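Local coordinates for choline binding protein PCPA (Streptococcus pneumoniae, PDB 4CP6), which is a pneumococcal surface antigen of the choline-binding protein family that carries a leucine-rich repeat region and probably serves in attachment to host structures, at residues L164-I178 with L189-G202. Numbering follows the deposited sequence. Where two conformers were deposited one is given.
Sequences LKKLTFSSSSKLELI and LEKLTLPKSVKTLG
Pro195 and Phe169 cross their side chains at about a right angle: Pro195 CD sits over one face of the phenyl ring, 4.1 Å from its centroid, in a CH-pi contact, while CG reaches back to Phe169 CG. The Thr193 carbonyl oxygen meets the edge of the same ring, 3.4 Å from Phe169 CD2, and Leu192 CD1 approaches it obliquely. With CG beside its backbone N and anti to the carbonyl carbon (chi1 -53°), Phe169 turns its ring to the pocket formed by these three residues. Ser173 packs against the proline beside the phenyl group, its OG 3.6 Å from Pro195 CG; that oxygen also accepts from Leu175 N, forming an ST turn. Deeper in, Leu167 CD2 and Leu192 CD1 abut with their side chains running the same way, and Ile178 CD1 rests on both Leu194 CD2 and Leu201 CD2. Strands 166-169 and 191-194 run nearly parallel, but their axes come no closer than 6.9 Å, and water bridges the gap, as between Leu167 O and Thr193 N. Beyond the turn from Pro195 to Val198 the backbones pair directly. Glu176 O accepts from both Lys199 N and Thr200 N, the latter nearly along the C=O direction (C=O...N 161°), and Gly202 N gives Ile178 O a 2.8 Å bond in the carbonyl plane. Two successive coils thus stack, pairing Leu177 with Thr200 and Ile178 with Leu201 in parallel, the arrangement of a BspA-type leucine-rich repeat solenoid.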
ATOM      1  N   LEU A 164     -11.957   3.507   9.226  1.00 12.99           N
ATOM      2  CA  LEU A 164     -12.684   3.783   7.975  1.00 12.64           C
ATOM      3  C   LEU A 164     -13.397   2.509   7.503  1.00 13.45           C
ATOM      4  O   LEU A 164     -12.760   1.490   7.246  1.00 13.67           O
ATOM      5  CB  LEU A 164     -11.710   4.339   6.920  1.00 12.73           C
ATOM      6  CG  LEU A 164     -12.308   4.688   5.566  1.00 14.59           C
ATOM      7  CD1 LEU A 164     -13.387   5.814   5.670  1.00 13.84           C
ATOM      8  CD2 LEU A 164     -11.209   5.052   4.599  1.00 15.75           C
ATOM      9  N   LYS A 165     -14.740   2.557   7.475  1.00 13.44           N
ATOM     10  CA  LYS A 165     -15.522   1.383   7.121  1.00 13.91           C
ATOM     11  C   LYS A 165     -16.268   1.541   5.802  1.00 16.28           C
ATOM     12  O   LYS A 165     -16.620   0.535   5.193  1.00 17.17           O
ATOM     13  CB  LYS A 165     -16.463   0.914   8.264  1.00 18.53           C
ATOM     14  CG  LYS A 165     -17.609   1.838   8.643  1.00 38.57           C
ATOM     15  CD  LYS A 165     -18.661   1.063   9.443  1.00 49.28           C
ATOM     16  CE  LYS A 165     -19.999   1.764   9.489  1.00 62.81           C
ATOM     17  NZ  LYS A 165     -21.044   0.918  10.132  1.00 68.92           N
ATOM     18  N   LYS A 166     -16.530   2.762   5.367  1.00 13.07           N
ATOM     19  CA  LYS A 166     -17.225   2.985   4.105  1.00 14.39           C
ATOM     20  C   LYS A 166     -16.582   4.135   3.373  1.00 16.48           C
ATOM     21  O   LYS A 166     -16.493   5.229   3.922  1.00 16.03           O
ATOM     22  CB  LYS A 166     -18.733   3.212   4.331  1.00 17.92           C
ATOM     23  CG  LYS A 166     -19.542   3.236   3.030  1.00 25.47           C
ATOM     24  CD  LYS A 166     -21.039   3.276   3.328  1.00 29.52           C
ATOM     25  CE  LYS A 166     -21.836   3.761   2.145  1.00 39.12           C
ATOM     26  NZ  LYS A 166     -23.296   3.721   2.425  1.00 55.84           N
ATOM     27  N   LEU A 167     -16.114   3.894   2.152  1.00 13.40           N
ATOM     28  CA  LEU A 167     -15.508   4.929   1.332  1.00 12.89           C
ATOM     29  C   LEU A 167     -16.123   4.744  -0.021  1.00 13.98           C
ATOM     30  O   LEU A 167     -15.897   3.707  -0.653  1.00 13.86           O
ATOM     31  CB  LEU A 167     -13.972   4.832   1.267  1.00 14.46           C
ATOM     32  CG  LEU A 167     -13.327   6.132   0.638  1.00 20.09           C
ATOM     33  CD1 LEU A 167     -12.095   6.589   1.375  1.00 22.96           C
ATOM     34  CD2 LEU A 167     -13.014   5.956  -0.826  1.00 24.34           C
ATOM     35  N   THR A 168     -16.938   5.706  -0.447  1.00 11.77           N
ATOM     36  CA  THR A 168     -17.636   5.615  -1.725  1.00 11.62           C
ATOM     37  C   THR A 168     -17.431   6.887  -2.529  1.00 12.27           C
ATOM     38  O   THR A 168     -16.915   7.887  -2.019  1.00 11.72           O
ATOM     39  CB  THR A 168     -19.131   5.397  -1.510  1.00 13.87           C
ATOM     40  OG1 THR A 168     -19.650   6.485  -0.744  1.00 15.80           O
ATOM     41  CG2 THR A 168     -19.454   4.077  -0.812  1.00 15.76           C
ATOM     42  N   PHE A 169     -17.823   6.839  -3.801  1.00 12.45           N
ATOM     43  CA  PHE A 169     -17.670   7.934  -4.745  1.00 12.54           C
ATOM     44  C   PHE A 169     -19.015   8.220  -5.331  1.00 16.92           C
ATOM     45  O   PHE A 169     -19.696   7.297  -5.799  1.00 16.18           O
ATOM     46  CB  PHE A 169     -16.665   7.546  -5.858  1.00 13.95           C
ATOM     47  CG  PHE A 169     -15.342   7.047  -5.324  1.00 14.53           C
ATOM     48  CD1 PHE A 169     -14.336   7.940  -4.955  1.00 16.65           C
ATOM     49  CD2 PHE A 169     -15.124   5.694  -5.132  1.00 16.46           C
ATOM     50  CE1 PHE A 169     -13.126   7.468  -4.426  1.00 17.65           C
ATOM     51  CE2 PHE A 169     -13.918   5.225  -4.605  1.00 19.12           C
ATOM     52  CZ  PHE A 169     -12.927   6.117  -4.269  1.00 17.53           C
ATOM     53  N   SER A 170     -19.436   9.484  -5.260  1.00 14.31           N
ATOM     54  CA  SER A 170     -20.714   9.930  -5.808  1.00 14.42           C
ATOM     55  C   SER A 170     -20.830   9.560  -7.295  1.00 16.75           C
ATOM     56  O   SER A 170     -19.812   9.346  -7.987  1.00 15.83           O
ATOM     57  CB  SER A 170     -20.848  11.430  -5.627  1.00 17.70           C
ATOM     58  OG  SER A 170     -20.925  11.717  -4.237  1.00 21.07           O
ATOM     59  N   SER A 171     -22.106   9.503  -7.793  1.00 14.93           N
ATOM     60  CA  SER A 171     -22.354   9.170  -9.197  0.50 13.47           C
ATOM     61  C   SER A 171     -21.697  10.194 -10.111  1.00 16.45           C
ATOM     62  O   SER A 171     -21.497  11.341  -9.715  1.00 16.09           O
ATOM     63  CB  SER A 171     -23.851   9.092  -9.481  0.50 17.05           C
ATOM     64  OG  SER A 171     -24.486  10.317  -9.161  0.50 19.49           O
ATOM     65  N   SER A 172     -21.330   9.781 -11.315  1.00 14.47           N
ATOM     66  CA  SER A 172     -20.670  10.610 -12.306  1.00 14.04           C
ATOM     67  C   SER A 172     -19.307  11.102 -11.795  1.00 16.10           C
ATOM     68  O   SER A 172     -18.875  12.200 -12.146  1.00 14.91           O
ATOM     69  CB  SER A 172     -21.533  11.806 -12.714  1.00 18.08           C
ATOM     70  OG  SER A 172     -22.773  11.368 -13.256  1.00 25.60           O
ATOM     71  N   SER A 173     -18.580  10.229 -11.055  1.00 13.17           N
ATOM     72  CA  SER A 173     -17.269  10.565 -10.562  1.00 11.56           C
ATOM     73  C   SER A 173     -16.311  10.943 -11.681  1.00 13.01           C
ATOM     74  O   SER A 173     -16.314  10.303 -12.755  1.00 14.49           O
ATOM     75  CB  SER A 173     -16.687   9.359  -9.832  1.00 12.29           C
ATOM     76  OG  SER A 173     -15.359   9.634  -9.397  1.00 12.32           O
ATOM     77  N   LYS A 174     -15.475  11.945 -11.436  1.00 11.08           N
ATOM     78  CA  LYS A 174     -14.415  12.371 -12.349  1.00 10.95           C
ATOM     79  C   LYS A 174     -13.035  11.904 -11.827  1.00 12.49           C
ATOM     80  O   LYS A 174     -12.006  12.382 -12.315  1.00 13.05           O
ATOM     81  CB  LYS A 174     -14.435  13.893 -12.571  1.00 13.98           C
ATOM     82  CG  LYS A 174     -15.709  14.376 -13.299  1.00 14.45           C
ATOM     83  CD  LYS A 174     -15.737  15.897 -13.409  1.00 26.69           C
ATOM     84  CE  LYS A 174     -14.871  16.485 -14.497  1.00 39.38           C
ATOM     85  NZ  LYS A 174     -15.160  17.935 -14.698  1.00 43.54           N
ATOM     86  N   LEU A 175     -13.035  10.959 -10.853  1.00 10.37           N
ATOM     87  CA  LEU A 175     -11.783  10.519 -10.238  1.00  9.37           C
ATOM     88  C   LEU A 175     -10.895   9.812 -11.246  1.00 10.69           C
ATOM     89  O   LEU A 175     -11.320   8.788 -11.803  1.00 11.62           O
ATOM     90  CB  LEU A 175     -12.068   9.639  -9.052  1.00 10.04           C
ATOM     91  CG  LEU A 175     -10.841   9.131  -8.304  1.00 12.39           C
ATOM     92  CD1 LEU A 175     -10.044  10.287  -7.685  1.00 12.31           C
ATOM     93  CD2 LEU A 175     -11.274   8.132  -7.231  1.00 14.67           C
ATOM     94  N   GLU A 176      -9.696  10.372 -11.504  1.00  9.91           N
ATOM     95  CA  GLU A 176      -8.856   9.829 -12.554  1.00  9.69           C
ATOM     96  C   GLU A 176      -7.578   9.182 -12.033  1.00 12.25           C
ATOM     97  O   GLU A 176      -7.024   8.302 -12.714  1.00 11.20           O
ATOM     98  CB  GLU A 176      -8.566  10.964 -13.562  1.00 12.57           C
ATOM     99  CG  GLU A 176      -7.818  10.561 -14.815  1.00 16.46           C
ATOM    100  CD  GLU A 176      -6.304  10.577 -14.707  1.00 17.09           C
ATOM    101  OE1 GLU A 176      -5.769  11.178 -13.748  1.00 17.00           O
ATOM    102  OE2 GLU A 176      -5.659   9.939 -15.571  1.00 15.94           O
ATOM    103  N   LEU A 177      -7.082   9.672 -10.891  1.00 10.57           N
ATOM    104  CA  LEU A 177      -5.807   9.198 -10.371  1.00 10.16           C
ATOM    105  C   LEU A 177      -5.899   9.021  -8.873  1.00 12.59           C
ATOM    106  O   LEU A 177      -6.343   9.938  -8.165  1.00 11.60           O
ATOM    107  CB  LEU A 177      -4.703  10.192 -10.761  1.00 10.62           C
ATOM    108  CG  LEU A 177      -3.247   9.750 -10.434  1.00 14.56           C
ATOM    109  CD1 LEU A 177      -2.265  10.544 -11.262  1.00 17.29           C
ATOM    110  CD2 LEU A 177      -2.896   9.965  -8.961  1.00 16.49           C
ATOM    111  N   ILE A 178      -5.449   7.862  -8.383  1.00 11.18           N
ATOM    112  CA  ILE A 178      -5.372   7.574  -6.941  1.00  9.82           C
ATOM    113  C   ILE A 178      -3.912   7.230  -6.726  1.00 10.73           C
ATOM    114  O   ILE A 178      -3.414   6.253  -7.300  1.00 11.00           O
ATOM    115  CB  ILE A 178      -6.291   6.441  -6.465  1.00 11.05           C
ATOM    116  CG1 ILE A 178      -7.730   6.651  -6.955  1.00 11.52           C
ATOM    117  CG2 ILE A 178      -6.211   6.361  -4.942  1.00 12.73           C
ATOM    118  CD1 ILE A 178      -8.698   5.517  -6.538  1.00 12.77           C
ATOM    119  N   LEU A 189     -12.005  -1.484   6.389  1.00 10.87           N
ATOM    120  CA  LEU A 189     -12.623  -1.249   5.081  1.00 10.73           C
ATOM    121  C   LEU A 189     -12.765  -2.584   4.336  1.00 12.46           C
ATOM    122  O   LEU A 189     -11.775  -3.177   3.917  1.00 12.92           O
ATOM    123  CB  LEU A 189     -11.753  -0.300   4.247  1.00 11.22           C
ATOM    124  CG  LEU A 189     -12.390   0.141   2.895  1.00 14.54           C
ATOM    125  CD1 LEU A 189     -13.663   0.993   3.089  1.00 14.41           C
ATOM    126  CD2 LEU A 189     -11.386   0.872   2.036  1.00 16.55           C
ATOM    127  N   GLU A 190     -13.993  -3.069   4.194  1.00 11.31           N
ATOM    128  CA  GLU A 190     -14.173  -4.391   3.607  1.00 11.48           C
ATOM    129  C   GLU A 190     -14.354  -4.400   2.100  1.00 13.67           C
ATOM    130  O   GLU A 190     -14.180  -5.446   1.464  1.00 13.62           O
ATOM    131  CB  GLU A 190     -15.352  -5.119   4.275  1.00 13.03           C
ATOM    132  CG  GLU A 190     -15.132  -5.282   5.777  1.00 20.40           C
ATOM    133  CD  GLU A 190     -16.066  -6.241   6.493  1.00 45.37           C
ATOM    134  OE1 GLU A 190     -17.295  -6.003   6.477  1.00 41.21           O
ATOM    135  OE2 GLU A 190     -15.561  -7.196   7.124  1.00 39.29           O
ATOM    136  N   LYS A 191     -14.697  -3.264   1.519  1.00 12.01           N
ATOM    137  CA  LYS A 191     -14.898  -3.218   0.069  1.00 12.33           C
ATOM    138  C   LYS A 191     -14.680  -1.833  -0.434  1.00 13.54           C
ATOM    139  O   LYS A 191     -14.769  -0.859   0.334  1.00 13.26           O
ATOM    140  CB  LYS A 191     -16.311  -3.729  -0.309  1.00 14.43           C
ATOM    141  CG  LYS A 191     -17.467  -2.882   0.233  1.00 20.02           C
ATOM    142  CD  LYS A 191     -18.821  -3.561  -0.018  1.00 27.16           C
ATOM    143  CE  LYS A 191     -19.985  -2.611   0.205  1.00 29.65           C
ATOM    144  NZ  LYS A 191     -21.299  -3.333   0.200  1.00 36.95           N
ATOM    145  N   LEU A 192     -14.398  -1.731  -1.739  1.00 13.41           N
ATOM    146  CA  LEU A 192     -14.180  -0.477  -2.437  1.00 14.41           C
ATOM    147  C   LEU A 192     -14.581  -0.710  -3.885  1.00 14.23           C
ATOM    148  O   LEU A 192     -14.314  -1.791  -4.404  1.00 13.33           O
ATOM    149  CB  LEU A 192     -12.664  -0.101  -2.351  1.00 16.44           C
ATOM    150  CG  LEU A 192     -12.218   1.201  -2.992  1.00 20.89           C
ATOM    151  CD1 LEU A 192     -12.754   2.409  -2.214  1.00 22.01           C
ATOM    152  CD2 LEU A 192     -10.715   1.267  -3.077  1.00 24.64           C
ATOM    153  N   THR A 193     -15.199   0.296  -4.536  1.00 13.21           N
ATOM    154  CA  THR A 193     -15.505   0.246  -5.967  1.00 12.52           C
ATOM    155  C   THR A 193     -14.805   1.389  -6.659  1.00 13.37           C
ATOM    156  O   THR A 193     -15.114   2.569  -6.386  1.00 13.40           O
ATOM    157  CB  THR A 193     -16.991   0.351  -6.228  1.00 13.21           C
ATOM    158  OG1 THR A 193     -17.640  -0.740  -5.579  1.00 15.39           O
ATOM    159  CG2 THR A 193     -17.310   0.289  -7.737  1.00 16.22           C
ATOM    160  N   LEU A 194     -13.906   1.052  -7.599  1.00 10.74           N
ATOM    161  CA  LEU A 194     -13.219   2.081  -8.368  1.00 11.02           C
ATOM    162  C   LEU A 194     -14.147   2.623  -9.462  1.00 12.83           C
ATOM    163  O   LEU A 194     -14.637   1.853 -10.291  1.00 11.90           O
ATOM    164  CB  LEU A 194     -11.913   1.550  -9.011  1.00 11.88           C
ATOM    165  CG  LEU A 194     -10.845   1.031  -8.044  1.00 14.33           C
ATOM    166  CD1 LEU A 194      -9.647   0.489  -8.818  1.00 16.26           C
ATOM    167  CD2 LEU A 194     -10.382   2.140  -7.094  1.00 18.60           C
ATOM    168  N   PRO A 195     -14.313   3.944  -9.543  1.00 10.62           N
ATOM    169  CA  PRO A 195     -15.175   4.494 -10.602  1.00 10.38           C
ATOM    170  C   PRO A 195     -14.647   4.191 -12.008  1.00 11.74           C
ATOM    171  O   PRO A 195     -13.445   3.943 -12.215  1.00 10.28           O
ATOM    172  CB  PRO A 195     -15.181   5.999 -10.329  1.00 12.40           C
ATOM    173  CG  PRO A 195     -14.938   6.105  -8.844  1.00 14.62           C
ATOM    174  CD  PRO A 195     -13.927   4.979  -8.563  1.00 10.68           C
ATOM    175  N   LYS A 196     -15.554   4.268 -12.992  1.00 11.56           N
ATOM    176  CA  LYS A 196     -15.236   4.050 -14.396  1.00 12.29           C
ATOM    177  C   LYS A 196     -14.153   5.029 -14.894  1.00 12.47           C
ATOM    178  O   LYS A 196     -13.385   4.691 -15.798  1.00 12.97           O
ATOM    179  CB  LYS A 196     -16.538   4.222 -15.215  1.00 16.02           C
ATOM    180  CG  LYS A 196     -16.407   4.173 -16.727  1.00 22.51           C
ATOM    181  CD  LYS A 196     -17.751   4.479 -17.429  1.00 21.98           C
ATOM    182  CE  LYS A 196     -17.581   4.494 -18.932  1.00 34.87           C
ATOM    183  NZ  LYS A 196     -16.743   5.632 -19.399  1.00 55.31           N
ATOM    184  N   SER A 197     -14.075   6.225 -14.296  1.00  9.86           N
ATOM    185  CA  SER A 197     -13.129   7.245 -14.736  1.00  9.68           C
ATOM    186  C   SER A 197     -11.644   7.008 -14.314  1.00 10.67           C
ATOM    187  O   SER A 197     -10.755   7.709 -14.809  1.00 12.83           O
ATOM    188  CB  SER A 197     -13.563   8.592 -14.152  1.00 13.34           C
ATOM    189  OG  SER A 197     -13.836   8.455 -12.766  1.00 13.49           O
ATOM    190  N   VAL A 198     -11.399   6.079 -13.357  1.00 10.70           N
ATOM    191  CA  VAL A 198     -10.049   5.888 -12.813  1.00  9.51           C
ATOM    192  C   VAL A 198      -9.136   5.319 -13.876  1.00 10.52           C
ATOM    193  O   VAL A 198      -9.412   4.232 -14.414  1.00 10.79           O
ATOM    194  CB  VAL A 198     -10.053   5.019 -11.543  1.00 12.61           C
ATOM    195  CG1 VAL A 198      -8.616   4.823 -11.033  1.00 13.25           C
ATOM    196  CG2 VAL A 198     -10.921   5.654 -10.446  1.00 13.55           C
ATOM    197  N   LYS A 199      -8.056   6.068 -14.183  1.00 10.90           N
ATOM    198  CA  LYS A 199      -7.099   5.652 -15.207  1.00 10.26           C
ATOM    199  C   LYS A 199      -5.768   5.215 -14.620  1.00 11.87           C
ATOM    200  O   LYS A 199      -5.090   4.390 -15.246  1.00 12.58           O
ATOM    201  CB  LYS A 199      -6.868   6.814 -16.179  1.00 13.10           C
ATOM    202  CG  LYS A 199      -6.040   6.430 -17.397  1.00 23.80           C
ATOM    203  CD  LYS A 199      -5.844   7.590 -18.356  1.00 27.49           C
ATOM    204  CE  LYS A 199      -5.003   7.157 -19.533  1.00 31.95           C
ATOM    205  NZ  LYS A 199      -4.844   8.250 -20.536  1.00 46.88           N
ATOM    206  N   THR A 200      -5.359   5.792 -13.469  1.00 10.60           N
ATOM    207  CA  THR A 200      -4.035   5.544 -12.911  1.00 10.23           C
ATOM    208  C   THR A 200      -4.156   5.259 -11.439  1.00 11.57           C
ATOM    209  O   THR A 200      -4.845   6.001 -10.715  1.00 10.93           O
ATOM    210  CB  THR A 200      -3.179   6.794 -13.143  1.00 14.52           C
ATOM    211  OG1 THR A 200      -3.105   7.042 -14.551  1.00 14.76           O
ATOM    212  CG2 THR A 200      -1.757   6.665 -12.567  1.00 15.17           C
ATOM    213  N   LEU A 201      -3.431   4.213 -10.994  1.00  9.88           N
ATOM    214  CA  LEU A 201      -3.287   3.844  -9.581  1.00 10.24           C
ATOM    215  C   LEU A 201      -1.827   3.820  -9.236  1.00 11.59           C
ATOM    216  O   LEU A 201      -1.049   3.189  -9.953  1.00 11.80           O
ATOM    217  CB  LEU A 201      -3.882   2.449  -9.274  1.00  9.74           C
ATOM    218  CG  LEU A 201      -5.356   2.309  -9.523  1.00 11.71           C
ATOM    219  CD1 LEU A 201      -5.796   0.872  -9.313  1.00 13.69           C
ATOM    220  CD2 LEU A 201      -6.196   3.235  -8.642  1.00 12.02           C
ATOM    221  N   GLY A 202      -1.456   4.491  -8.157  1.00 10.55           N
ATOM    222  CA  GLY A 202      -0.073   4.454  -7.707  1.00  9.62           C
ATOM    223  C   GLY A 202       0.252   3.114  -7.074  1.00 12.48           C
ATOM    224  O   GLY A 202      -0.620   2.253  -6.898  1.00 13.15           O
TER
HETATM  225  O   HOH W   1     -16.450  -2.138   5.430  1.00 22.49           O
HETATM  226  O   HOH W   2     -16.788  -1.025   2.944  1.00 29.93           O
HETATM  227  O   HOH W   3     -16.692   2.334  -2.945  1.00 15.46           O
HETATM  228  O   HOH W   4     -16.664   1.114   1.042  1.00 15.79           O
HETATM  229  O   HOH W   5     -16.682   7.560 -13.361  1.00 17.46           O